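Local coordinates for protein Dye-decolorizing peroxidase (Irpex lacteus, PDB 7D8M) that probably acts as a peroxidase, holding a heme b group whose iron would reduce hydrogen peroxide while dyes and other substrates are oxidised, at residues K223-V228 with T355-L360; E254-R259 with F411-R416; Y234-A239 with T248-A253. All blocks are in the same frame, centred on the assembly; numbering follows the deposited sequence.

Contact 1 (K223-V228 with T355-L360). With HEM (protoporphyrin IX containing Fe), chain B.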
loop_
_atom_site.group_PDB
_atom_site.type_symbol
_atom_site.label_atom_id
_atom_site.label_comp_id
_atom_site.label_asym_id
_atom_site.label_seq_id
_atom_site.Cartn_x
_atom_site.Cartn_y
_atom_site.Cartn_z
ATOM N N LYS A 223 3.343 -6.233 6.477
ATOM C CA LYS A 223 4.477 -6.989 5.962
ATOM C C LYS A 223 3.931 -8.159 5.147
ATOM O O LYS A 223 3.402 -9.119 5.718
ATOM C CB LYS A 223 5.369 -7.485 7.093
ATOM C CG LYS A 223 6.571 -8.258 6.587
ATOM C CD LYS A 223 7.550 -8.600 7.704
ATOM C CE LYS A 223 8.751 -9.354 7.159
ATOM N NZ LYS A 223 8.412 -10.776 6.856
ATOM N N LEU A 224 4.073 -8.088 3.816
ATOM C CA LEU A 224 3.494 -9.071 2.891
ATOM C C LEU A 224 4.619 -9.870 2.243
ATOM O O LEU A 224 5.293 -9.390 1.327
ATOM C CB LEU A 224 2.620 -8.380 1.846
ATOM C CG LEU A 224 1.473 -7.554 2.442
ATOM C CD1 LEU A 224 0.703 -6.837 1.349
ATOM C CD2 LEU A 224 0.536 -8.413 3.312
ATOM N N LYS A 225 4.826 -11.082 2.750
ATOM C CA LYS A 225 5.846 -11.983 2.229
ATOM C C LYS A 225 5.435 -12.520 0.861
ATOM O O LYS A 225 4.269 -12.844 0.642
ATOM C CB LYS A 225 6.046 -13.134 3.210
ATOM C CG LYS A 225 6.977 -14.234 2.754
ATOM C CD LYS A 225 6.832 -15.447 3.680
ATOM C CE LYS A 225 8.172 -16.097 4.009
ATOM N NZ LYS A 225 8.114 -16.766 5.343
ATOM N N GLN A 226 6.394 -12.622 -0.063
ATOM C CA GLN A 226 6.115 -13.029 -1.439
ATOM C C GLN A 226 6.887 -14.290 -1.805
ATOM O O GLN A 226 8.101 -14.373 -1.574
ATOM C CB GLN A 226 6.467 -11.910 -2.431
ATOM C CG GLN A 226 5.469 -10.756 -2.424
ATOM C CD GLN A 226 5.920 -9.577 -3.264
ATOM O OE1 GLN A 226 6.406 -8.577 -2.733
ATOM N NE2 GLN A 226 5.747 -9.683 -4.583
ATOM N N LEU A 227 6.181 -15.247 -2.421
ATOM C CA LEU A 227 6.752 -16.516 -2.870
ATOM C C LEU A 227 6.913 -16.421 -4.383
ATOM O O LEU A 227 6.039 -16.832 -5.148
ATOM C CB LEU A 227 5.859 -17.689 -2.473
ATOM C CG LEU A 227 5.361 -17.745 -1.027
ATOM C CD1 LEU A 227 4.574 -19.027 -0.749
ATOM C CD2 LEU A 227 6.545 -17.570 -0.040
ATOM N N VAL A 228 8.046 -15.882 -4.810
ATOM C CA VAL A 228 8.257 -15.523 -6.212
ATOM C C VAL A 228 8.472 -16.757 -7.086
ATOM O O VAL A 228 7.826 -16.868 -8.146
ATOM C CB VAL A 228 9.429 -14.537 -6.349
ATOM C CG1 VAL A 228 9.594 -14.110 -7.801
ATOM C CG2 VAL A 228 9.204 -13.335 -5.453
ATOM N N THR A 355 13.449 -19.857 -0.293
ATOM C CA THR A 355 14.236 -20.115 0.912
ATOM C C THR A 355 14.524 -18.868 1.743
ATOM O O THR A 355 14.927 -19.004 2.904
ATOM C CB THR A 355 15.577 -20.791 0.562
ATOM O OG1 THR A 355 16.434 -19.863 -0.117
ATOM C CG2 THR A 355 15.350 -21.999 -0.348
ATOM N N ILE A 356 14.318 -17.668 1.200
ATOM C CA ILE A 356 14.651 -16.420 1.880
ATOM C C ILE A 356 13.394 -15.571 1.985
ATOM O O ILE A 356 12.580 -15.536 1.056
ATOM C CB ILE A 356 15.760 -15.648 1.136
ATOM C CG1 ILE A 356 16.990 -16.531 0.927
ATOM C CG2 ILE A 356 16.148 -14.384 1.894
ATOM C CD1 ILE A 356 18.030 -15.892 -0.007
ATOM N N ASP A 357 13.236 -14.892 3.117
ATOM C CA ASP A 357 12.114 -13.982 3.303
ATOM C C ASP A 357 12.318 -12.742 2.441
ATOM O O ASP A 357 13.377 -12.108 2.475
ATOM C CB ASP A 357 11.980 -13.615 4.787
ATOM C CG ASP A 357 10.742 -12.791 5.091
ATOM O OD1 ASP A 357 9.827 -12.751 4.247
ATOM O OD2 ASP A 357 10.677 -12.168 6.179
ATOM N N ARG A 358 11.309 -12.414 1.646
ATOM C CA ARG A 358 11.315 -11.234 0.795
ATOM C C ARG A 358 9.863 -10.868 0.548
ATOM O O ARG A 358 8.964 -11.705 0.675
ATOM C CB ARG A 358 12.050 -11.476 -0.540
ATOM C CG ARG A 358 11.420 -12.586 -1.413
ATOM C CD ARG A 358 12.088 -12.665 -2.791
ATOM N NE ARG A 358 13.505 -13.008 -2.686
ATOM C CZ ARG A 358 13.979 -14.243 -2.533
ATOM N NH1 ARG A 358 13.151 -15.281 -2.498
ATOM N NH2 ARG A 358 15.290 -14.445 -2.420
ATOM N N GLY A 359 9.629 -9.615 0.194
ATOM C CA GLY A 359 8.253 -9.238 -0.052
ATOM C C GLY A 359 8.056 -7.750 -0.202
ATOM O O GLY A 359 8.889 -7.054 -0.788
ATOM N N LEU A 360 6.941 -7.253 0.319
ATOM C CA LEU A 360 6.589 -5.849 0.206
ATOM C C LEU A 360 6.322 -5.329 1.604
ATOM O O LEU A 360 5.481 -5.880 2.321
ATOM C CB LEU A 360 5.364 -5.657 -0.695
ATOM C CG LEU A 360 4.856 -4.229 -0.905
ATOM C CD1 LEU A 360 5.929 -3.363 -1.550
ATOM C CD2 LEU A 360 3.593 -4.238 -1.751
HETATM C CHA HEM B . -1.614 -1.684 -7.882
HETATM C CHB HEM B . 1.352 -5.343 -6.724
HETATM C CHC HEM B . -0.650 -5.520 -2.299
HETATM C CHD HEM B . -3.935 -2.212 -3.640
HETATM C C1A HEM B . -0.623 -2.638 -7.957
HETATM C C2A HEM B . 0.283 -2.846 -9.070
HETATM C C3A HEM B . 1.111 -3.853 -8.737
HETATM C C4A HEM B . 0.754 -4.309 -7.411
HETATM C CMA HEM B . 2.253 -4.457 -9.576
HETATM C CAA HEM B . 0.272 -2.022 -10.386
HETATM C CBA HEM B . 1.169 -0.793 -10.248
HETATM C CGA HEM B . 0.358 0.462 -9.985
HETATM O O1A HEM B . -0.757 0.590 -10.543
HETATM O O2A HEM B . 0.842 1.355 -9.235
HETATM C C1B HEM B . 1.086 -5.676 -5.417
HETATM C C2B HEM B . 1.835 -6.635 -4.638
HETATM C C3B HEM B . 1.270 -6.690 -3.416
HETATM C C4B HEM B . 0.166 -5.757 -3.387
HETATM C CMB HEM B . 3.039 -7.446 -5.200
HETATM C CAB HEM B . 1.678 -7.525 -2.177
HETATM C CBB HEM B . 2.890 -8.067 -2.019
HETATM C C1C HEM B . -1.763 -4.696 -2.283
HETATM C C2C HEM B . -2.738 -4.571 -1.213
HETATM C C3C HEM B . -3.646 -3.646 -1.585
HETATM C C4C HEM B . -3.280 -3.180 -2.910
HETATM C CMC HEM B . -2.658 -5.372 0.110
HETATM C CAC HEM B . -4.907 -3.135 -0.840
HETATM C CBC HEM B . -5.544 -3.852 0.102
HETATM C C1D HEM B . -3.517 -1.698 -4.849
HETATM C C2D HEM B . -4.019 -0.504 -5.511
HETATM C C3D HEM B . -3.384 -0.366 -6.676
HETATM C C4D HEM B . -2.447 -1.466 -6.804
HETATM C CMD HEM B . -5.106 0.450 -4.990
HETATM C CAD HEM B . -3.615 0.757 -7.707
HETATM C CBD HEM B . -4.735 0.319 -8.656
HETATM C CGD HEM B . -5.097 1.413 -9.637
HETATM O O1D HEM B . -5.336 1.087 -10.829
HETATM O O2D HEM B . -5.139 2.612 -9.240
HETATM N NA HEM B . -0.313 -3.550 -6.972
HETATM N NB HEM B . 0.071 -5.152 -4.628
HETATM N NC HEM B . -2.134 -3.843 -3.297
HETATM N ND HEM B . -2.542 -2.255 -5.658
HETATM FE FE HEM B . -1.328 -3.828 -5.180
HETATM O O HOH W 1 7.959 -6.610 -3.584
HETATM O O HOH W 2 10.164 -15.600 -2.699
HETATM O O HOH W 3 9.821 -14.885 0.981
#
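Lys223 and Asp357 meet tip to tip, with Lys223 NZ 2.7 Å from Asp357 OD2 in a salt bridge that uses the syn lone pair of the carboxylate oxygen. The lysine starts with CG anti to its backbone N (chi1 -179°), runs straight to CE and bends only at its last torsion, which turns the ammonium onto the acid. Glu110, Asn431 and Tyr340 also bond this NZ, and the Tyr340 hydroxyl bonds Asp357 OD1, a ring of partners that probably keeps the buried lysine protonated. Lys225 lies obliquely across the same carboxylate, its CG 3.5 Å from Asp357 OD1, and offers it methylenes at closest approach.

The two segments belong to neighbouring strands, 217-226 and 359-366, in a four-stranded antiparallel sheet whose strand order is that of a ferredoxin-like fold, the unit from which DyP-type peroxidases are built. Leu224 and Leu360 form a hydrogen-bonded pair, while Lys225 and Gly359 form a non-hydrogen-bonded one. Residue 359 must be glycine, because a CB would run into Leu224 O and Lys225 CA, and the backbone angles would also jam it against the preceding carbonyl.

Leu224 and Leu360 project from the same face of the sheet onto the heme. Leu224 CD1 lies 3.7 Å from the vinyl carbon CAB of the heme, and Leu360 CD2 is 3.8 Å from its pyrrole carbon C3B, apolar branches suited to an apolar rim. Leu360 also borders a bound oxygen molecule. Beside them Gln226 extends along the vinyl group: NE2 is hydrogen-bonded to Glu166 OE2, and OE1 accepts from a water 2.6 Å away, which also donates to Gly359 O at 3.0 Å. Arg358 meets a second water in its guanidinium plane, at NH1, while NH2 forms a salt bridge with Glu348; its side chain crosses that of Val228 at about a right angle, CD against CG2.

Contact 2 (E254-R259 with F411-R416)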
loop_
_atom_site.group_PDB
_atom_site.type_symbol
_atom_site.label_atom_id
_atom_site.label_comp_id
_atom_site.label_asym_id
_atom_site.label_seq_id
_atom_site.Cartn_x
_atom_site.Cartn_y
_atom_site.Cartn_z
ATOM N N GLU A 254 3.702 -15.227 -19.203
ATOM C CA GLU A 254 3.670 -13.785 -18.987
ATOM C C GLU A 254 2.302 -13.197 -19.306
ATOM O O GLU A 254 1.881 -12.233 -18.655
ATOM C CB GLU A 254 4.759 -13.091 -19.807
ATOM C CG GLU A 254 6.199 -13.519 -19.449
ATOM C CD GLU A 254 6.632 -13.216 -17.996
ATOM O OE1 GLU A 254 5.817 -12.742 -17.169
ATOM O OE2 GLU A 254 7.823 -13.459 -17.677
ATOM N N LEU A 255 1.593 -13.752 -20.294
ATOM C CA LEU A 255 0.223 -13.314 -20.532
ATOM C C LEU A 255 -0.641 -13.565 -19.302
ATOM O O LEU A 255 -1.368 -12.676 -18.849
ATOM C CB LEU A 255 -0.357 -14.016 -21.764
ATOM C CG LEU A 255 -1.787 -13.616 -22.141
ATOM C CD1 LEU A 255 -1.840 -12.139 -22.528
ATOM C CD2 LEU A 255 -2.318 -14.484 -23.268
ATOM N N LEU A 256 -0.555 -14.769 -18.733
ATOM C CA LEU A 256 -1.364 -15.084 -17.564
ATOM C C LEU A 256 -1.033 -14.156 -16.399
ATOM O O LEU A 256 -1.936 -13.646 -15.727
ATOM C CB LEU A 256 -1.168 -16.546 -17.161
ATOM C CG LEU A 256 -1.959 -16.936 -15.909
ATOM C CD1 LEU A 256 -3.465 -16.723 -16.125
ATOM C CD2 LEU A 256 -1.678 -18.374 -15.487
ATOM N N GLY A 257 0.256 -13.916 -16.151
ATOM C CA GLY A 257 0.635 -12.965 -15.109
ATOM C C GLY A 257 0.068 -11.575 -15.342
ATOM O O GLY A 257 -0.394 -10.917 -14.406
ATOM N N SER A 258 0.098 -11.106 -16.596
ATOM C CA SER A 258 -0.481 -9.803 -16.905
ATOM C C SER A 258 -1.984 -9.793 -16.653
ATOM O O SER A 258 -2.535 -8.770 -16.236
ATOM C CB SER A 258 -0.179 -9.415 -18.354
ATOM O OG SER A 258 -1.073 -10.071 -19.246
ATOM N N ARG A 259 -2.657 -10.923 -16.873
ATOM C CA ARG A 259 -4.089 -10.999 -16.604
ATOM C C ARG A 259 -4.389 -10.997 -15.108
ATOM O O ARG A 259 -5.407 -10.440 -14.685
ATOM C CB ARG A 259 -4.688 -12.246 -17.264
ATOM C CG ARG A 259 -4.467 -12.313 -18.767
ATOM C CD ARG A 259 -5.558 -11.612 -19.532
ATOM N NE ARG A 259 -6.872 -12.234 -19.375
ATOM C CZ ARG A 259 -7.991 -11.690 -19.852
ATOM N NH1 ARG A 259 -7.925 -10.534 -20.501
ATOM N NH2 ARG A 259 -9.173 -12.291 -19.686
ATOM N N PHE A 411 -12.051 -16.523 -11.533
ATOM C CA PHE A 411 -12.529 -16.738 -12.896
ATOM C C PHE A 411 -12.118 -15.581 -13.813
ATOM O O PHE A 411 -11.645 -14.530 -13.364
ATOM C CB PHE A 411 -14.053 -16.908 -12.921
ATOM C CG PHE A 411 -14.555 -18.094 -12.136
ATOM C CD1 PHE A 411 -14.877 -19.289 -12.784
ATOM C CD2 PHE A 411 -14.722 -18.013 -10.758
ATOM C CE1 PHE A 411 -15.342 -20.381 -12.070
ATOM C CE2 PHE A 411 -15.183 -19.097 -10.037
ATOM C CZ PHE A 411 -15.500 -20.289 -10.695
ATOM N N GLY A 412 -12.296 -15.798 -15.121
ATOM C CA GLY A 412 -12.104 -14.771 -16.128
ATOM C C GLY A 412 -10.675 -14.521 -16.570
ATOM O O GLY A 412 -10.454 -13.650 -17.426
ATOM N N LEU A 413 -9.700 -15.252 -16.029
ATOM C CA LEU A 413 -8.304 -14.984 -16.370
ATOM C C LEU A 413 -7.961 -15.445 -17.785
ATOM O O LEU A 413 -7.085 -14.857 -18.426
ATOM C CB LEU A 413 -7.380 -15.658 -15.365
ATOM C CG LEU A 413 -7.484 -15.150 -13.927
ATOM C CD1 LEU A 413 -6.478 -15.900 -13.092
ATOM C CD2 LEU A 413 -7.233 -13.644 -13.875
ATOM N N ASP A 414 -8.635 -16.488 -18.286
ATOM C CA ASP A 414 -8.442 -16.948 -19.659
ATOM C C ASP A 414 -9.287 -16.103 -20.608
ATOM O O ASP A 414 -10.520 -16.160 -20.563
ATOM C CB ASP A 414 -8.804 -18.432 -19.788
ATOM C CG ASP A 414 -8.394 -19.023 -21.130
ATOM O OD1 ASP A 414 -8.095 -18.252 -22.058
ATOM O OD2 ASP A 414 -8.370 -20.265 -21.259
ATOM N N PRO A 415 -8.664 -15.307 -21.481
ATOM C CA PRO A 415 -9.456 -14.411 -22.334
ATOM C C PRO A 415 -10.310 -15.159 -23.336
ATOM O O PRO A 415 -11.262 -14.575 -23.868
ATOM C CB PRO A 415 -8.395 -13.548 -23.029
ATOM C CG PRO A 415 -7.133 -14.365 -22.963
ATOM C CD PRO A 415 -7.212 -15.193 -21.721
ATOM N N ARG A 416 -10.013 -16.434 -23.583
ATOM C CA ARG A 416 -10.759 -17.263 -24.519
ATOM C C ARG A 416 -11.865 -18.051 -23.838
ATOM O O ARG A 416 -12.591 -18.783 -24.510
ATOM C CB ARG A 416 -9.812 -18.235 -25.236
ATOM C CG ARG A 416 -8.536 -17.588 -25.741
ATOM C CD ARG A 416 -8.193 -18.030 -27.132
ATOM N NE ARG A 416 -7.417 -19.265 -27.164
ATOM C CZ ARG A 416 -7.831 -20.389 -27.743
ATOM N NH1 ARG A 416 -9.026 -20.438 -28.321
ATOM N NH2 ARG A 416 -7.054 -21.466 -27.738
#
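Arg259, on helix 249-261, brings its CA to 5.8 Å from that of Leu413, in the irregular loop between strands 409-411 and 421-423, where Gly412 turns the chain at a positive phi of 82°. The arginine chain bends at chi2 and chi3, curling its guanidinium onto the loop. NE donates to Leu413 O at 2.8 Å, nearly straight at 165°; the oxygen sits near the guanidinium plane, although the donor stands above the carbonyl plane. NH2 makes a weak bond to Gly412 O at 2.9 Å and a hydrogen bond to Gln304 O. Pro415 covers one face, its CB 3.6 Å above the centre of the guanidinium, an aliphatic lid for a flat cation. Next to this, Leu256 CD1 packs 4.1 Å from Leu413 CB, and Phe422 touches both leucines. A leucine in place of Arg259 would probably leave the Leu413 and Gly412 carbonyls without their donor and the loop less firmly tied to the helix. Asp414 takes no part across the contact; its OD1 accepts from Arg416 N in an Asx turn. Across this contact, then, the cation is met by carbonyl dipoles and a proline face instead of a carboxylate, which fixes the loop through its main chain.

Contact 3 (Y234-A239 with T248-A253)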
loop_
_atom_site.group_PDB
_atom_site.type_symbol
_atom_site.label_atom_id
_atom_site.label_comp_id
_atom_site.label_asym_id
_atom_site.label_seq_id
_atom_site.Cartn_x
_atom_site.Cartn_y
_atom_site.Cartn_z
ATOM N N TYR A 234 3.811 -21.394 -11.100
ATOM C CA TYR A 234 2.370 -21.503 -11.322
ATOM C C TYR A 234 1.965 -20.990 -12.700
ATOM O O TYR A 234 1.174 -21.630 -13.411
ATOM C CB TYR A 234 1.601 -20.741 -10.245
ATOM C CG TYR A 234 0.114 -20.812 -10.496
ATOM C CD1 TYR A 234 -0.581 -21.988 -10.270
ATOM C CD2 TYR A 234 -0.584 -19.723 -11.002
ATOM C CE1 TYR A 234 -1.951 -22.075 -10.516
ATOM C CE2 TYR A 234 -1.947 -19.799 -11.259
ATOM C CZ TYR A 234 -2.626 -20.980 -11.014
ATOM O OH TYR A 234 -3.985 -21.075 -11.262
ATOM N N VAL A 235 2.456 -19.808 -13.080
ATOM C CA VAL A 235 2.005 -19.231 -14.344
ATOM C C VAL A 235 2.631 -19.968 -15.519
ATOM O O VAL A 235 2.005 -20.097 -16.586
ATOM C CB VAL A 235 2.299 -17.718 -14.397
ATOM C CG1 VAL A 235 1.467 -16.973 -13.340
ATOM C CG2 VAL A 235 3.787 -17.438 -14.209
ATOM N N LEU A 236 3.855 -20.475 -15.352
ATOM C CA LEU A 236 4.429 -21.353 -16.374
ATOM C C LEU A 236 3.584 -22.607 -16.550
ATOM O O LEU A 236 3.247 -22.986 -17.678
ATOM C CB LEU A 236 5.869 -21.720 -16.009
ATOM C CG LEU A 236 6.907 -20.676 -16.436
ATOM C CD1 LEU A 236 8.287 -20.901 -15.791
ATOM C CD2 LEU A 236 7.006 -20.653 -17.967
ATOM N N ASP A 237 3.222 -23.259 -15.440
ATOM C CA ASP A 237 2.450 -24.496 -15.496
ATOM C C ASP A 237 1.058 -24.291 -16.075
ATOM O O ASP A 237 0.444 -25.259 -16.536
ATOM C CB ASP A 237 2.303 -25.110 -14.106
ATOM C CG ASP A 237 3.573 -25.785 -13.616
ATOM O OD1 ASP A 237 4.538 -25.941 -14.405
ATOM O OD2 ASP A 237 3.595 -26.159 -12.424
ATOM N N ASN A 238 0.535 -23.067 -16.038
ATOM C CA ASN A 238 -0.811 -22.787 -16.519
ATOM C C ASN A 238 -0.806 -21.821 -17.697
ATOM O O ASN A 238 -1.811 -21.148 -17.943
ATOM C CB ASN A 238 -1.663 -22.251 -15.369
ATOM C CG ASN A 238 -1.881 -23.283 -14.289
ATOM O OD1 ASN A 238 -2.851 -24.033 -14.336
ATOM N ND2 ASN A 238 -0.962 -23.346 -13.313
ATOM N N ALA A 239 0.309 -21.746 -18.427
ATOM C CA ALA A 239 0.482 -20.767 -19.493
ATOM C C ALA A 239 -0.705 -20.744 -20.446
ATOM O O ALA A 239 -1.265 -21.786 -20.804
ATOM C CB ALA A 239 1.759 -21.071 -20.280
ATOM N N THR A 248 4.556 -19.437 -27.063
ATOM C CA THR A 248 5.390 -20.351 -26.299
ATOM C C THR A 248 4.863 -20.458 -24.863
ATOM O O THR A 248 3.986 -19.700 -24.434
ATOM C CB THR A 248 6.849 -19.892 -26.305
ATOM O OG1 THR A 248 6.984 -18.684 -25.546
ATOM C CG2 THR A 248 7.324 -19.632 -27.726
ATOM N N VAL A 249 5.377 -21.437 -24.120
ATOM C CA VAL A 249 4.987 -21.554 -22.718
ATOM C C VAL A 249 5.376 -20.288 -21.950
ATOM O O VAL A 249 4.584 -19.749 -21.160
ATOM C CB VAL A 249 5.603 -22.822 -22.097
ATOM C CG1 VAL A 249 5.357 -22.845 -20.593
ATOM C CG2 VAL A 249 5.021 -24.067 -22.747
ATOM N N GLU A 250 6.585 -19.779 -22.196
ATOM C CA GLU A 250 7.038 -18.555 -21.536
ATOM C C GLU A 250 6.145 -17.371 -21.889
ATOM O O GLU A 250 5.813 -16.551 -21.023
ATOM C CB GLU A 250 8.482 -18.257 -21.931
ATOM C CG GLU A 250 9.523 -18.648 -20.897
ATOM C CD GLU A 250 10.946 -18.434 -21.399
ATOM O OE1 GLU A 250 11.125 -17.704 -22.408
ATOM O OE2 GLU A 250 11.883 -19.000 -20.788
ATOM N N GLU A 251 5.739 -17.268 -23.153
ATOM C CA GLU A 251 4.868 -16.169 -23.553
ATOM C C GLU A 251 3.483 -16.304 -22.934
ATOM O O GLU A 251 2.895 -15.310 -22.489
ATOM C CB GLU A 251 4.789 -16.099 -25.078
ATOM C CG GLU A 251 6.109 -15.665 -25.704
ATOM C CD GLU A 251 6.142 -15.848 -27.215
ATOM O OE1 GLU A 251 5.301 -16.598 -27.748
ATOM O OE2 GLU A 251 7.020 -15.237 -27.862
ATOM N N GLY A 252 2.944 -17.522 -22.893
ATOM C CA GLY A 252 1.654 -17.720 -22.263
ATOM C C GLY A 252 1.695 -17.511 -20.764
ATOM O O GLY A 252 0.683 -17.144 -20.160
ATOM N N ALA A 253 2.851 -17.766 -20.140
ATOM C CA ALA A 253 2.991 -17.515 -18.706
ATOM C C ALA A 253 2.986 -16.025 -18.406
ATOM O O ALA A 253 2.323 -15.585 -17.463
ATOM C CB ALA A 253 4.264 -18.165 -18.178
#
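Five residues before Ala239, which packs against Ala253, the ring of Tyr234 carries on one face the amide nitrogen of Asn238, with ND2 3.2 Å above the plane and offset toward the rim. The same ND2 donates to Tyr234 O in the plane of its own amide, almost perfectly straight at 177°, so the side chain folds back over the helix end that Asn238 has just left. This is a helix-loop-helix: helix 228-237 ends here, the loop 238-248 follows, and helix 249-261 comes back against it.

The second helix begins with a capping box. Thr248 OG1 accepts from Glu251 N, and Thr248 N in turn donates to Glu251 OE1 from above the carboxylate plane. The threonine thus satisfies an amide N-H that the first turn of a helix cannot bond by itself, and the glutamate holds the N-H of the cap residue.

Between the helices the packing is apolar and close, and small residues make it possible. Ala239 and Ala253 bring their CA atoms to 4.2 Å. Gly252 suits its place because a CB there would crowd the methyl of Ala239, and its backbone bonds that of Leu240. Toward the outer side Leu236 spreads over the second helix, with CD2 3.7 Å from Ala253 CB and 3.8 Å from Val249 CG1; the leucine and valine side chains cross at about a right angle. On the inner side Val235 packs its CG2 on Ala253 CB and also touches Leu256 and Met260 further along that helix. Ala253 CB sits 3.4 Å from Val235 O, and Ala239 CB lies 3.2 Å from Val249 O.

Contact 1 is buried against the heme, whereas contact 3 lies partly at the surface and away from the annotated sites; contact 2 is buried but further from the centre of the chain than contact 1. Contacts 2 and 3 share helix 249-261 and touch, Leu256 CD2 lying 3.7 Å from Asn238 O. Helix 228-237 of contact 3 follows strand 217-226 of contact 1 after one residue, yet those two contacts do not meet. The chemistry of the three differs accordingly: strand pairing, a salt bridge, ordered waters and heme-facing leucines in contact 1, an arginine gripping loop carbonyls in contact 2, and apolar packing without a hydrogen bond between the segments of contact 3.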